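Local coordinates for protein member of s1p family of ribosomal proteins (Pyrococcus furiosus, PDB 5YH1) that probably acts as an exonuclease on nucleic acids, with a manganese-binding DHH domain that makes up this part of the longer protein, at residues 23-28 with 207-212; 15-20 with 44-49; 27-32 with 237-242; 192-197 with 232-237; 155-160 with 180-185. All blocks are in the same frame, centred on the assembly; numbering follows the deposited sequence.

Contact 1 of 5, residues 23-28 with 207-212; sequences SDVGFL and ARYINP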
# COMPACT_ATOMS: atom_id res chain seq x y z
N SER A 23 9.71 -6.81 41.23
CA SER A 23 10.26 -7.83 42.12
C SER A 23 11.37 -8.59 41.41
O SER A 23 11.37 -8.72 40.18
CB SER A 23 9.19 -8.84 42.51
OG SER A 23 8.06 -8.19 43.02
N ASP A 24 12.31 -9.11 42.18
CA ASP A 24 13.33 -9.99 41.64
C ASP A 24 12.74 -11.39 41.55
O ASP A 24 12.80 -12.15 42.51
CB ASP A 24 14.58 -9.97 42.51
CG ASP A 24 15.70 -10.80 41.92
OD1 ASP A 24 15.44 -11.59 40.98
OD2 ASP A 24 16.84 -10.65 42.40
N VAL A 25 12.16 -11.72 40.39
CA VAL A 25 11.54 -13.03 40.17
C VAL A 25 12.48 -14.06 39.54
O VAL A 25 12.05 -15.13 39.14
CB VAL A 25 10.28 -12.91 39.28
CG1 VAL A 25 9.22 -12.09 40.00
CG2 VAL A 25 10.60 -12.29 37.93
N GLY A 26 13.76 -13.74 39.46
CA GLY A 26 14.72 -14.65 38.86
C GLY A 26 14.43 -14.90 37.39
O GLY A 26 13.91 -14.01 36.70
N PHE A 27 14.79 -16.10 36.92
CA PHE A 27 14.62 -16.51 35.53
C PHE A 27 14.05 -17.92 35.42
O PHE A 27 14.06 -18.67 36.39
CB PHE A 27 15.95 -16.43 34.81
CG PHE A 27 16.57 -15.07 34.82
CD1 PHE A 27 15.95 -14.02 34.16
CD2 PHE A 27 17.75 -14.84 35.50
CE1 PHE A 27 16.52 -12.76 34.16
CE2 PHE A 27 18.32 -13.58 35.51
CZ PHE A 27 17.70 -12.53 34.84
N LEU A 28 13.57 -18.27 34.23
CA LEU A 28 12.95 -19.58 33.99
C LEU A 28 13.98 -20.70 33.81
O LEU A 28 13.64 -21.87 33.89
CB LEU A 28 12.06 -19.53 32.76
CG LEU A 28 10.79 -18.71 32.90
CD1 LEU A 28 10.16 -18.47 31.52
CD2 LEU A 28 9.80 -19.40 33.82
N ALA A 207 9.04 -9.75 30.45
CA ALA A 207 7.60 -9.80 30.71
C ALA A 207 7.28 -10.32 32.11
O ALA A 207 6.34 -9.84 32.75
CB ALA A 207 6.89 -10.64 29.66
N ARG A 208 8.04 -11.30 32.58
CA ARG A 208 7.85 -11.85 33.93
C ARG A 208 8.14 -10.79 35.00
O ARG A 208 7.44 -10.74 36.02
CB ARG A 208 8.73 -13.09 34.14
CG ARG A 208 8.29 -14.30 33.31
CD ARG A 208 9.25 -15.48 33.45
NE ARG A 208 9.45 -15.83 34.86
CZ ARG A 208 10.49 -15.46 35.61
NH1 ARG A 208 11.51 -14.78 35.11
NH2 ARG A 208 10.52 -15.81 36.88
N TYR A 209 9.15 -9.95 34.78
CA TYR A 209 9.42 -8.84 35.69
C TYR A 209 8.34 -7.75 35.61
O TYR A 209 8.01 -7.14 36.63
CB TYR A 209 10.80 -8.24 35.44
CG TYR A 209 11.92 -9.10 35.97
CD1 TYR A 209 12.36 -10.21 35.26
CD2 TYR A 209 12.55 -8.80 37.18
CE1 TYR A 209 13.40 -10.99 35.73
CE2 TYR A 209 13.58 -9.59 37.65
CZ TYR A 209 14.00 -10.70 36.92
OH TYR A 209 15.02 -11.50 37.37
N ILE A 210 7.79 -7.52 34.42
CA ILE A 210 6.71 -6.55 34.28
C ILE A 210 5.49 -7.02 35.05
O ILE A 210 4.88 -6.24 35.77
CB ILE A 210 6.34 -6.31 32.79
CG1 ILE A 210 7.47 -5.55 32.09
CG2 ILE A 210 5.04 -5.52 32.68
CD1 ILE A 210 7.42 -5.65 30.58
N ASN A 211 5.13 -8.29 34.88
CA ASN A 211 3.91 -8.83 35.47
C ASN A 211 4.06 -10.31 35.83
O ASN A 211 3.71 -11.19 35.03
CB ASN A 211 2.73 -8.61 34.52
CG ASN A 211 1.40 -8.97 35.15
OD1 ASN A 211 1.34 -9.42 36.29
ND2 ASN A 211 0.32 -8.78 34.40
N PRO A 212 4.57 -10.61 37.04
CA PRO A 212 4.80 -12.01 37.42
C PRO A 212 3.58 -12.94 37.28
O PRO A 212 3.76 -14.13 37.09
CB PRO A 212 5.26 -11.90 38.87
CG PRO A 212 5.91 -10.56 38.96
CD PRO A 212 5.08 -9.67 38.06
O HOH W 1 7.45 -7.27 39.44
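The carbonyl oxygen of G26 is gripped by two side chains of helix 199-210. NH1 of R208 donates to G26 O at 3.0 Å, an almost straight bond with 174° at the hydrogen, and OH of Y209 adds a weak bond to the same oxygen. NH2 of R208 takes the preceding carbonyl, V25 O, at 2.8 Å. Both oxygens lie in the guanidinium plane, although each N-H comes in from above the plane of its carbonyl. The bend of the arginine chain at chi3 (54°) swings NE back under L28, whose CG rests 3.6 Å from R208 CD. E205 and E215 form salt bridges with the same guanidinium. The loop 23-28, which joins helix 2-20 to helix 32-53, is thus fastened to the C-terminal end of helix 199-210, and an Asx turn shapes it: D24 OD1 accepts from G26 N at 3.1 Å while also pairing with K38. V25 CG2 sits over the centre of the Y209 ring, 3.7 Å from its centroid, as a CH-pi contact. The other methyl, CG1, meets P212 CG at 3.8 Å. One water bridges S23 N and Y209 O.

Contact 2 of 5, residues 15-20 with 44-49; sequences ELDRRA and AAFMIR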
# COMPACT_ATOMS: atom_id res chain seq x y z
N GLU A 15 5.75 7.95 44.46
CA GLU A 15 4.99 6.70 44.61
C GLU A 15 4.94 5.88 43.32
O GLU A 15 4.84 4.65 43.37
CB GLU A 15 3.58 6.99 45.12
CG GLU A 15 3.56 7.49 46.55
CD GLU A 15 4.13 6.48 47.54
OE1 GLU A 15 3.60 5.34 47.60
OE2 GLU A 15 5.09 6.82 48.25
N LEU A 16 5.01 6.55 42.18
CA LEU A 16 5.11 5.87 40.88
C LEU A 16 6.44 5.14 40.76
O LEU A 16 6.47 3.99 40.34
CB LEU A 16 4.94 6.84 39.71
CG LEU A 16 3.50 7.20 39.33
CD1 LEU A 16 3.51 8.29 38.26
CD2 LEU A 16 2.72 5.99 38.84
N ASP A 17 7.53 5.81 41.13
CA ASP A 17 8.85 5.18 41.21
C ASP A 17 8.84 3.93 42.08
O ASP A 17 9.39 2.90 41.71
CB ASP A 17 9.90 6.15 41.76
CG ASP A 17 10.30 7.21 40.77
OD1 ASP A 17 9.91 7.11 39.59
OD2 ASP A 17 11.01 8.16 41.16
N ARG A 18 8.21 4.04 43.25
CA ARG A 18 8.17 2.93 44.20
C ARG A 18 7.35 1.78 43.63
O ARG A 18 7.83 0.66 43.58
CB ARG A 18 7.58 3.40 45.54
CG ARG A 18 7.83 2.46 46.70
CD ARG A 18 7.15 2.98 47.96
NE ARG A 18 7.47 2.20 49.17
CZ ARG A 18 6.83 1.10 49.58
NH1 ARG A 18 5.81 0.59 48.89
NH2 ARG A 18 7.22 0.50 50.70
N ARG A 19 6.12 2.05 43.19
CA ARG A 19 5.27 0.98 42.67
C ARG A 19 5.82 0.32 41.39
O ARG A 19 5.57 -0.86 41.16
CB ARG A 19 3.84 1.45 42.40
CG ARG A 19 2.90 0.26 42.33
CD ARG A 19 1.53 0.58 41.79
NE ARG A 19 0.80 -0.65 41.48
CZ ARG A 19 -0.49 -0.70 41.16
NH1 ARG A 19 -1.22 0.41 41.12
NH2 ARG A 19 -1.06 -1.87 40.89
N ALA A 20 6.53 1.09 40.57
CA ALA A 20 7.06 0.57 39.31
C ALA A 20 8.20 -0.42 39.51
O ALA A 20 8.45 -1.24 38.63
CB ALA A 20 7.52 1.71 38.42
N ALA A 44 14.41 -2.19 32.31
CA ALA A 44 13.42 -2.24 31.23
C ALA A 44 12.02 -2.43 31.80
O ALA A 44 11.08 -1.72 31.41
CB ALA A 44 13.75 -3.37 30.25
N ALA A 45 11.88 -3.37 32.72
CA ALA A 45 10.59 -3.66 33.33
C ALA A 45 10.10 -2.49 34.18
O ALA A 45 8.92 -2.19 34.20
CB ALA A 45 10.67 -4.93 34.16
N PHE A 46 11.02 -1.84 34.89
CA PHE A 46 10.70 -0.63 35.64
C PHE A 46 10.11 0.45 34.72
O PHE A 46 9.06 1.02 35.02
CB PHE A 46 11.94 -0.08 36.36
CG PHE A 46 11.75 1.31 36.92
CD1 PHE A 46 11.15 1.50 38.16
CD2 PHE A 46 12.15 2.43 36.21
CE1 PHE A 46 10.95 2.78 38.67
CE2 PHE A 46 11.96 3.71 36.71
CZ PHE A 46 11.36 3.88 37.94
N MSE A 47 10.78 0.73 33.61
CA MSE A 47 10.32 1.78 32.69
C MSE A 47 8.97 1.45 32.10
O MSE A 47 8.11 2.32 31.99
CB MSE A 47 11.36 2.01 31.59
CG MSE A 47 12.50 2.84 32.16
SE MSE A 47 13.93 3.01 30.82
CE MSE A 47 13.00 4.35 29.70
N ILE A 48 8.76 0.19 31.74
CA ILE A 48 7.49 -0.21 31.14
C ILE A 48 6.36 -0.11 32.17
O ILE A 48 5.31 0.49 31.88
CB ILE A 48 7.60 -1.61 30.48
CG1 ILE A 48 8.46 -1.50 29.21
CG2 ILE A 48 6.23 -2.16 30.11
CD1 ILE A 48 8.96 -2.81 28.67
N ARG A 49 6.60 -0.64 33.36
CA ARG A 49 5.60 -0.59 34.44
C ARG A 49 5.25 0.86 34.81
O ARG A 49 4.10 1.18 35.09
CB ARG A 49 6.09 -1.34 35.69
CG ARG A 49 6.10 -2.86 35.56
CD ARG A 49 6.91 -3.50 36.68
NE ARG A 49 6.40 -3.11 38.01
CZ ARG A 49 5.31 -3.62 38.58
NH1 ARG A 49 4.60 -4.55 37.98
NH2 ARG A 49 4.94 -3.19 39.77
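D17 meets F46 of the 44-49 helix first: its carbonyl oxygen lies at the edge of the ring, close to the ring plane, with D17 O 3.4 Å from F46 CE1. Its carboxylate crosses the ring obliquely and is drawn to R50 by a salt bridge. R19 contributes its backbone, as R19 O accepts from R49 NH2 at 2.8 Å, nearly in line with the carbonyl. A20 then brings both a methyl and a carbonyl. F46 has CG anti to its backbone N (chi1 168°), and the CE1 rim of its ring meets A20 CB at 3.6 Å. A20 O takes R49 NE at 2.8 Å from above the carbonyl plane. The chain of R49 bends at chi3 (57°), which places NE, and the NE and NH2 edge of the guanidinium faces the successive carbonyls of R19 and A20, both near its plane. The axes of segments 15-20 and 44-49 come within 9.2 Å, their N-to-C directions 128° apart. R49 NH1 reaches on to I210 O of helix 199-210, A45 and I48 pack on that helix too, and helix 66-86 flanks I48 and R49.

Contact 3 of 5, residues 27-32 with 237-242; sequences FLVKSE and YQYLEY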
# COMPACT_ATOMS: atom_id res chain seq x y z
N PHE A 27 14.79 -16.10 36.92
CA PHE A 27 14.62 -16.51 35.53
C PHE A 27 14.05 -17.92 35.42
O PHE A 27 14.06 -18.67 36.39
CB PHE A 27 15.95 -16.43 34.81
CG PHE A 27 16.57 -15.07 34.82
CD1 PHE A 27 15.95 -14.02 34.16
CD2 PHE A 27 17.75 -14.84 35.50
CE1 PHE A 27 16.52 -12.76 34.16
CE2 PHE A 27 18.32 -13.58 35.51
CZ PHE A 27 17.70 -12.53 34.84
N LEU A 28 13.57 -18.27 34.23
CA LEU A 28 12.95 -19.58 33.99
C LEU A 28 13.98 -20.70 33.81
O LEU A 28 13.64 -21.87 33.89
CB LEU A 28 12.06 -19.53 32.76
CG LEU A 28 10.79 -18.71 32.90
CD1 LEU A 28 10.16 -18.47 31.52
CD2 LEU A 28 9.80 -19.40 33.82
N VAL A 29 15.22 -20.30 33.54
CA VAL A 29 16.31 -21.22 33.24
C VAL A 29 17.57 -20.72 33.93
O VAL A 29 17.61 -19.56 34.37
CB VAL A 29 16.59 -21.24 31.72
CG1 VAL A 29 15.35 -21.68 30.95
CG2 VAL A 29 17.06 -19.88 31.23
N LYS A 30 18.60 -21.57 34.01
CA LYS A 30 19.92 -21.17 34.50
C LYS A 30 20.72 -20.56 33.36
O LYS A 30 20.78 -21.13 32.27
CB LYS A 30 20.72 -22.36 35.06
CG LYS A 30 19.94 -23.31 35.96
CD LYS A 30 20.75 -23.74 37.18
CE LYS A 30 20.33 -25.10 37.72
NZ LYS A 30 21.08 -26.22 37.07
N SER A 31 21.35 -19.42 33.61
CA SER A 31 22.06 -18.68 32.58
C SER A 31 22.90 -17.57 33.19
O SER A 31 22.37 -16.65 33.80
CB SER A 31 21.06 -18.05 31.60
OG SER A 31 21.71 -17.20 30.66
N GLU A 32 24.22 -17.64 33.01
CA GLU A 32 25.10 -16.57 33.46
C GLU A 32 24.88 -15.29 32.64
O GLU A 32 25.04 -14.18 33.15
CB GLU A 32 26.56 -17.02 33.38
CG GLU A 32 26.95 -18.00 34.47
CD GLU A 32 26.92 -17.36 35.85
OE1 GLU A 32 27.80 -16.52 36.14
OE2 GLU A 32 26.00 -17.69 36.65
N TYR A 237 17.62 -25.29 25.41
CA TYR A 237 17.34 -26.69 25.72
C TYR A 237 16.64 -26.81 27.07
O TYR A 237 15.85 -27.71 27.26
CB TYR A 237 18.61 -27.54 25.60
CG TYR A 237 19.12 -27.52 24.17
CD1 TYR A 237 18.39 -28.12 23.14
CD2 TYR A 237 20.30 -26.86 23.84
CE1 TYR A 237 18.83 -28.08 21.82
CE2 TYR A 237 20.75 -26.83 22.52
CZ TYR A 237 20.01 -27.44 21.52
OH TYR A 237 20.46 -27.41 20.21
N GLN A 238 16.87 -25.85 27.97
CA GLN A 238 16.06 -25.75 29.19
C GLN A 238 14.66 -25.21 28.89
O GLN A 238 13.67 -25.72 29.41
CB GLN A 238 16.73 -24.85 30.23
CG GLN A 238 18.09 -25.34 30.73
CD GLN A 238 18.75 -24.33 31.65
OE1 GLN A 238 18.30 -24.11 32.78
NE2 GLN A 238 19.82 -23.71 31.18
N TYR A 239 14.58 -24.14 28.09
CA TYR A 239 13.28 -23.53 27.76
C TYR A 239 12.32 -24.55 27.14
O TYR A 239 11.13 -24.52 27.39
CB TYR A 239 13.45 -22.32 26.82
CG TYR A 239 13.87 -21.02 27.49
CD1 TYR A 239 13.09 -20.45 28.49
CD2 TYR A 239 15.01 -20.34 27.08
CE1 TYR A 239 13.45 -19.25 29.09
CE2 TYR A 239 15.38 -19.13 27.68
CZ TYR A 239 14.60 -18.59 28.67
OH TYR A 239 14.95 -17.41 29.29
N LEU A 240 12.86 -25.47 26.34
CA LEU A 240 12.05 -26.53 25.71
C LEU A 240 11.20 -27.36 26.68
O LEU A 240 10.12 -27.84 26.32
CB LEU A 240 12.95 -27.48 24.94
CG LEU A 240 13.48 -27.00 23.59
CD1 LEU A 240 14.44 -28.05 23.04
CD2 LEU A 240 12.35 -26.74 22.59
N GLU A 241 11.69 -27.53 27.90
CA GLU A 241 10.98 -28.31 28.91
C GLU A 241 9.62 -27.70 29.27
O GLU A 241 8.67 -28.43 29.54
CB GLU A 241 11.85 -28.49 30.15
CG GLU A 241 13.01 -29.46 29.93
CD GLU A 241 12.52 -30.90 29.90
OE1 GLU A 241 12.17 -31.43 30.98
OE2 GLU A 241 12.44 -31.49 28.79
N TYR A 242 9.51 -26.37 29.24
CA TYR A 242 8.23 -25.72 29.52
C TYR A 242 7.20 -25.96 28.41
O TYR A 242 6.00 -25.99 28.67
CB TYR A 242 8.41 -24.22 29.71
CG TYR A 242 9.21 -23.85 30.93
CD1 TYR A 242 8.64 -23.86 32.20
CD2 TYR A 242 10.55 -23.49 30.82
CE1 TYR A 242 9.38 -23.52 33.32
CE2 TYR A 242 11.29 -23.16 31.92
CZ TYR A 242 10.70 -23.18 33.17
OH TYR A 242 11.46 -22.83 34.26
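The ring of Y239 carries V29 CG1 over the centre of one face, 3.6 Å from the centroid and 14° off the normal, a CH-pi contact in which the two side chains cross at about a right angle. L28 CB meets the same ring obliquely at CE1, while the ring's hydroxyl bonds to E205. The ring of Y242 is approached at its edge instead: L28 O lies near its plane and accepts from Y242 OH, at a modelled separation so short (2.4 Å) that the exact length is doubtful. L28 CB lies 3.8 Å from Y242 CE2. These aromatic residues belong to helix 234-245, and the partner is the extended end of the loop that leads from helix 2-20 into helix 32-53, with S31 at the N-cap position of the latter. The amide of Q238 binds both the backbone N-H and the C=O of K30 in this loop. K30 N donates to Q238 OE1 at 2.8 Å, tilted 25° from the carbonyl plane, and Q238 NE2 returns a bond to K30 O at 3.0 Å, in the carbonyl plane on a lone pair. The chain of Q238, extended beyond CG, passes V29, whose CG1 lies 3.5 Å from Q238 CB.

Contact 4 of 5, residues 192-197 with 232-237; sequences RGYYEL and KAPEFY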
# COMPACT_ATOMS: atom_id res chain seq x y z
N ARG A 192 30.04 -11.18 23.96
CA ARG A 192 30.06 -10.90 22.52
C ARG A 192 29.75 -12.16 21.73
O ARG A 192 30.25 -13.22 22.04
CB ARG A 192 31.42 -10.38 22.09
CG ARG A 192 31.82 -9.04 22.69
CD ARG A 192 31.30 -7.86 21.89
NE ARG A 192 32.06 -6.66 22.26
CZ ARG A 192 31.91 -5.98 23.40
NH1 ARG A 192 31.00 -6.35 24.30
NH2 ARG A 192 32.67 -4.92 23.62
N GLY A 193 28.95 -12.01 20.68
CA GLY A 193 28.64 -13.12 19.79
C GLY A 193 27.51 -14.03 20.24
O GLY A 193 27.13 -14.92 19.50
N TYR A 194 26.95 -13.81 21.42
CA TYR A 194 25.92 -14.72 21.95
C TYR A 194 24.50 -14.42 21.40
O TYR A 194 23.55 -14.18 22.15
CB TYR A 194 25.93 -14.71 23.48
CG TYR A 194 25.41 -15.99 24.11
CD1 TYR A 194 26.11 -17.19 23.98
CD2 TYR A 194 24.24 -16.00 24.85
CE1 TYR A 194 25.66 -18.36 24.58
CE2 TYR A 194 23.77 -17.16 25.45
CZ TYR A 194 24.49 -18.34 25.31
OH TYR A 194 24.03 -19.50 25.90
N TYR A 195 24.39 -14.49 20.08
CA TYR A 195 23.14 -14.32 19.34
C TYR A 195 22.07 -15.33 19.73
O TYR A 195 20.88 -15.08 19.57
CB TYR A 195 23.43 -14.45 17.84
CG TYR A 195 22.21 -14.48 16.93
CD1 TYR A 195 21.63 -13.29 16.49
CD2 TYR A 195 21.64 -15.68 16.51
CE1 TYR A 195 20.51 -13.30 15.65
CE2 TYR A 195 20.52 -15.70 15.68
CZ TYR A 195 19.97 -14.50 15.25
OH TYR A 195 18.87 -14.50 14.42
N GLU A 196 22.49 -16.49 20.23
CA GLU A 196 21.59 -17.61 20.43
C GLU A 196 20.63 -17.43 21.61
O GLU A 196 19.70 -18.20 21.76
CB GLU A 196 22.37 -18.92 20.57
CG GLU A 196 23.45 -18.91 21.64
CD GLU A 196 24.85 -18.67 21.07
OE1 GLU A 196 25.72 -19.54 21.29
OE2 GLU A 196 25.06 -17.63 20.39
N LEU A 197 20.85 -16.41 22.44
CA LEU A 197 19.83 -15.99 23.40
C LEU A 197 18.93 -14.96 22.70
O LEU A 197 19.29 -13.78 22.57
CB LEU A 197 20.47 -15.41 24.66
CG LEU A 197 19.55 -15.10 25.83
CD1 LEU A 197 18.88 -16.35 26.38
CD2 LEU A 197 20.33 -14.39 26.91
N LYS A 232 20.78 -22.79 19.26
CA LYS A 232 21.40 -23.96 19.88
C LYS A 232 21.98 -23.61 21.27
O LYS A 232 22.97 -24.19 21.69
CB LYS A 232 22.54 -24.51 19.00
CG LYS A 232 22.23 -24.68 17.52
CD LYS A 232 21.09 -25.64 17.29
CE LYS A 232 20.82 -25.80 15.80
NZ LYS A 232 19.37 -26.02 15.53
N ALA A 233 21.37 -22.64 21.96
CA ALA A 233 21.86 -22.20 23.26
C ALA A 233 21.50 -23.20 24.36
O ALA A 233 20.41 -23.75 24.35
CB ALA A 233 21.29 -20.84 23.62
N PRO A 234 22.38 -23.39 25.35
CA PRO A 234 22.03 -24.16 26.54
C PRO A 234 20.74 -23.68 27.21
O PRO A 234 19.98 -24.49 27.73
CB PRO A 234 23.22 -23.95 27.47
CG PRO A 234 24.36 -23.78 26.53
CD PRO A 234 23.81 -23.01 25.36
N GLU A 235 20.49 -22.37 27.18
CA GLU A 235 19.23 -21.82 27.68
C GLU A 235 18.03 -22.38 26.92
O GLU A 235 16.98 -22.62 27.52
CB GLU A 235 19.21 -20.28 27.57
CG GLU A 235 20.17 -19.56 28.50
CD GLU A 235 21.54 -19.30 27.92
OE1 GLU A 235 22.26 -18.47 28.49
OE2 GLU A 235 21.92 -19.90 26.90
N PHE A 236 18.19 -22.59 25.61
CA PHE A 236 17.08 -23.03 24.75
C PHE A 236 16.64 -24.43 25.17
O PHE A 236 15.45 -24.71 25.32
CB PHE A 236 17.49 -22.98 23.27
CG PHE A 236 16.53 -23.64 22.32
CD1 PHE A 236 15.22 -23.18 22.18
CD2 PHE A 236 16.94 -24.71 21.52
CE1 PHE A 236 14.34 -23.77 21.29
CE2 PHE A 236 16.06 -25.31 20.62
CZ PHE A 236 14.76 -24.84 20.51
N TYR A 237 17.62 -25.29 25.41
CA TYR A 237 17.34 -26.69 25.72
C TYR A 237 16.64 -26.81 27.07
O TYR A 237 15.85 -27.71 27.26
CB TYR A 237 18.61 -27.54 25.60
CG TYR A 237 19.12 -27.52 24.17
CD1 TYR A 237 18.39 -28.12 23.14
CD2 TYR A 237 20.30 -26.86 23.84
CE1 TYR A 237 18.83 -28.08 21.82
CE2 TYR A 237 20.75 -26.83 22.52
CZ TYR A 237 20.01 -27.44 21.52
OH TYR A 237 20.46 -27.41 20.21
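Y194 and E235 reach toward each other tip to tip, the tyrosine hydroxyl donating to E235 OE2 at a modelled 2.4 Å, too short for the exact length to be trusted. The pair joins a type I beta turn, Y194 to L197, to the first turn of helix 234-245, whose N-cap position is A233. The carboxylate is met at the edge of the Y194 ring, the two planes 59° apart. Beside it P234 CD lies 3.6 Å from Y194 OH. A233 CB then presses against the turn, 3.5 Å from E196 CG, and the side chains of L197 and E235 cross at about a right angle, L197 CD1 4.1 Å from E235 CG. Further out, E235 OE1 is held by S31 OG of the loop 27-32, and V33 of helix 32-53 touches Y194, L197 and E235. S231 OG binds both E196 O and A233 N, fixing the two backbones together. Toward the metal site, Y195 O bonds to ND1 of H163, a manganese ligand. With CG of E196 between its backbone N and carbonyl carbon (chi1 54°), that CG lies over one face of the Y194 ring, 3.7 Å above its plane.

Contact 5 of 5, residues 155-160 with 180-185; sequences GVKIVV and YVDVHV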
# COMPACT_ATOMS: atom_id res chain seq x y z
N GLY A 155 11.74 14.15 22.80
CA GLY A 155 11.97 13.72 24.20
C GLY A 155 11.42 12.35 24.56
O GLY A 155 11.08 12.09 25.73
N VAL A 156 11.32 11.46 23.58
CA VAL A 156 10.74 10.13 23.77
C VAL A 156 11.76 9.19 24.43
O VAL A 156 12.93 9.20 24.08
CB VAL A 156 10.24 9.55 22.43
CG1 VAL A 156 10.03 8.04 22.50
CG2 VAL A 156 8.94 10.24 22.01
N LYS A 157 11.30 8.41 25.40
CA LYS A 157 12.14 7.39 26.02
C LYS A 157 12.00 6.06 25.29
O LYS A 157 10.93 5.75 24.76
CB LYS A 157 11.82 7.25 27.50
CG LYS A 157 12.19 8.52 28.26
CD LYS A 157 11.96 8.37 29.74
CE LYS A 157 12.48 9.58 30.49
NZ LYS A 157 12.17 9.47 31.94
N ILE A 158 13.10 5.32 25.24
CA ILE A 158 13.23 4.20 24.33
C ILE A 158 13.84 3.01 25.07
O ILE A 158 14.91 3.12 25.68
CB ILE A 158 14.13 4.57 23.13
CG1 ILE A 158 13.58 5.79 22.37
CG2 ILE A 158 14.26 3.39 22.17
CD1 ILE A 158 14.56 6.40 21.39
N VAL A 159 13.14 1.88 25.02
CA VAL A 159 13.64 0.59 25.51
C VAL A 159 13.94 -0.32 24.31
O VAL A 159 13.10 -0.46 23.41
CB VAL A 159 12.61 -0.09 26.43
CG1 VAL A 159 13.04 -1.51 26.81
CG2 VAL A 159 12.36 0.77 27.67
N VAL A 160 15.13 -0.91 24.29
CA VAL A 160 15.49 -1.88 23.27
C VAL A 160 15.77 -3.25 23.89
O VAL A 160 16.56 -3.37 24.84
CB VAL A 160 16.75 -1.46 22.49
CG1 VAL A 160 17.04 -2.49 21.41
CG2 VAL A 160 16.58 -0.06 21.90
N TYR A 180 21.77 6.65 22.27
CA TYR A 180 20.49 7.16 21.79
C TYR A 180 19.28 6.48 22.41
O TYR A 180 18.15 6.86 22.11
CB TYR A 180 20.41 7.04 20.27
CG TYR A 180 21.50 7.80 19.57
CD1 TYR A 180 21.32 9.12 19.18
CD2 TYR A 180 22.73 7.20 19.31
CE1 TYR A 180 22.32 9.83 18.54
CE2 TYR A 180 23.74 7.90 18.67
CZ TYR A 180 23.53 9.21 18.29
OH TYR A 180 24.53 9.89 17.65
N VAL A 181 19.50 5.49 23.28
CA VAL A 181 18.39 4.79 23.95
C VAL A 181 18.62 4.73 25.45
O VAL A 181 19.75 4.80 25.92
CB VAL A 181 18.17 3.37 23.38
CG1 VAL A 181 17.92 3.42 21.88
CG2 VAL A 181 19.34 2.45 23.70
N ASP A 182 17.53 4.56 26.20
CA ASP A 182 17.55 4.66 27.66
C ASP A 182 17.91 3.34 28.36
O ASP A 182 18.51 3.35 29.43
CB ASP A 182 16.20 5.18 28.15
CG ASP A 182 15.92 6.60 27.65
OD1 ASP A 182 16.29 7.53 28.37
OD2 ASP A 182 15.41 6.78 26.52
N VAL A 183 17.49 2.22 27.79
CA VAL A 183 17.98 0.92 28.25
C VAL A 183 18.01 -0.05 27.08
O VAL A 183 17.04 -0.14 26.30
CB VAL A 183 17.17 0.35 29.42
CG1 VAL A 183 15.74 0.04 29.02
CG2 VAL A 183 17.85 -0.90 29.99
N HIS A 184 19.13 -0.76 26.96
CA HIS A 184 19.35 -1.71 25.89
C HIS A 184 19.65 -3.08 26.50
O HIS A 184 20.70 -3.28 27.11
CB HIS A 184 20.48 -1.20 25.01
CG HIS A 184 20.70 -2.00 23.76
ND1 HIS A 184 21.71 -1.71 22.87
CD2 HIS A 184 20.06 -3.08 23.27
CE1 HIS A 184 21.67 -2.58 21.87
NE2 HIS A 184 20.69 -3.43 22.10
N VAL A 185 18.69 -4.00 26.38
CA VAL A 185 18.84 -5.38 26.84
C VAL A 185 19.30 -6.20 25.64
O VAL A 185 18.56 -6.39 24.67
CB VAL A 185 17.51 -5.95 27.38
CG1 VAL A 185 17.67 -7.41 27.78
CG2 VAL A 185 17.01 -5.12 28.56
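V160 CG1 stands anti to the backbone N (chi1 -178°) and meets the imidazole of H184 obliquely, 3.6 Å from H184 CD2, while CG2 of the same valine points to V181 CG1. H184 likewise has CG anti to its backbone N (chi1 -172°), and its ND1 bonds to D178. V181 CG1, just ahead of strand 183-185, touches I158 CG2 and V160 CG2, each at 3.7 Å. On the opposite face of the sheet V159 and V183 lie side by side, pointing the same way, with V159 CG2 3.7 Å from V183 CG1. The backbones pair in parallel: V160 N donates to V183 O at 2.9 Å, almost straight at 177°, and V185 N closes onto V160 O at 2.7 Å. Ahead of this pairing the side chain of D182 stands in for a backbone acceptor: I158 N binds D182 OD2 at 3.0 Å on its anti side, while D182 N returns a bond to I158 O. K152 forms a salt bridge with the same carboxylate oxygen, which would favour its charged form. Helix 145-152 covers the V160 and V181 face through Y148, and helix 32-53 covers V183 through K43 and M47. Strand 183-185 is the outermost strand, beside 158-161, of the five-stranded parallel sheet, flanked by helices, that is the core of the DHH domain and carries manganese ligands such as D137 and H163 just beyond its strands.

Contact 5 is the buried one, strand pairing in the parallel sheet, whereas contact 2 lies at the surface and contacts 1, 3 and 4 are partly buried. Contacts 1 and 3 share F27 and L28 of one loop, fixed to helix 199-210 by arginine and to helix 234-245 by glutamine and tyrosine. Contacts 3 and 4 both use helix 234-245 and meet where S31 OG faces E235 OE1. Helix 32-53 links contact 2 to contact 1, by R49 to I210 O, and to contact 5, where M47 packs on D182. Side chains binding backbone carbonyls dominate contacts 1 and 2; contact 4, nearest the manganese, relies on a tyrosine-carboxylate pair.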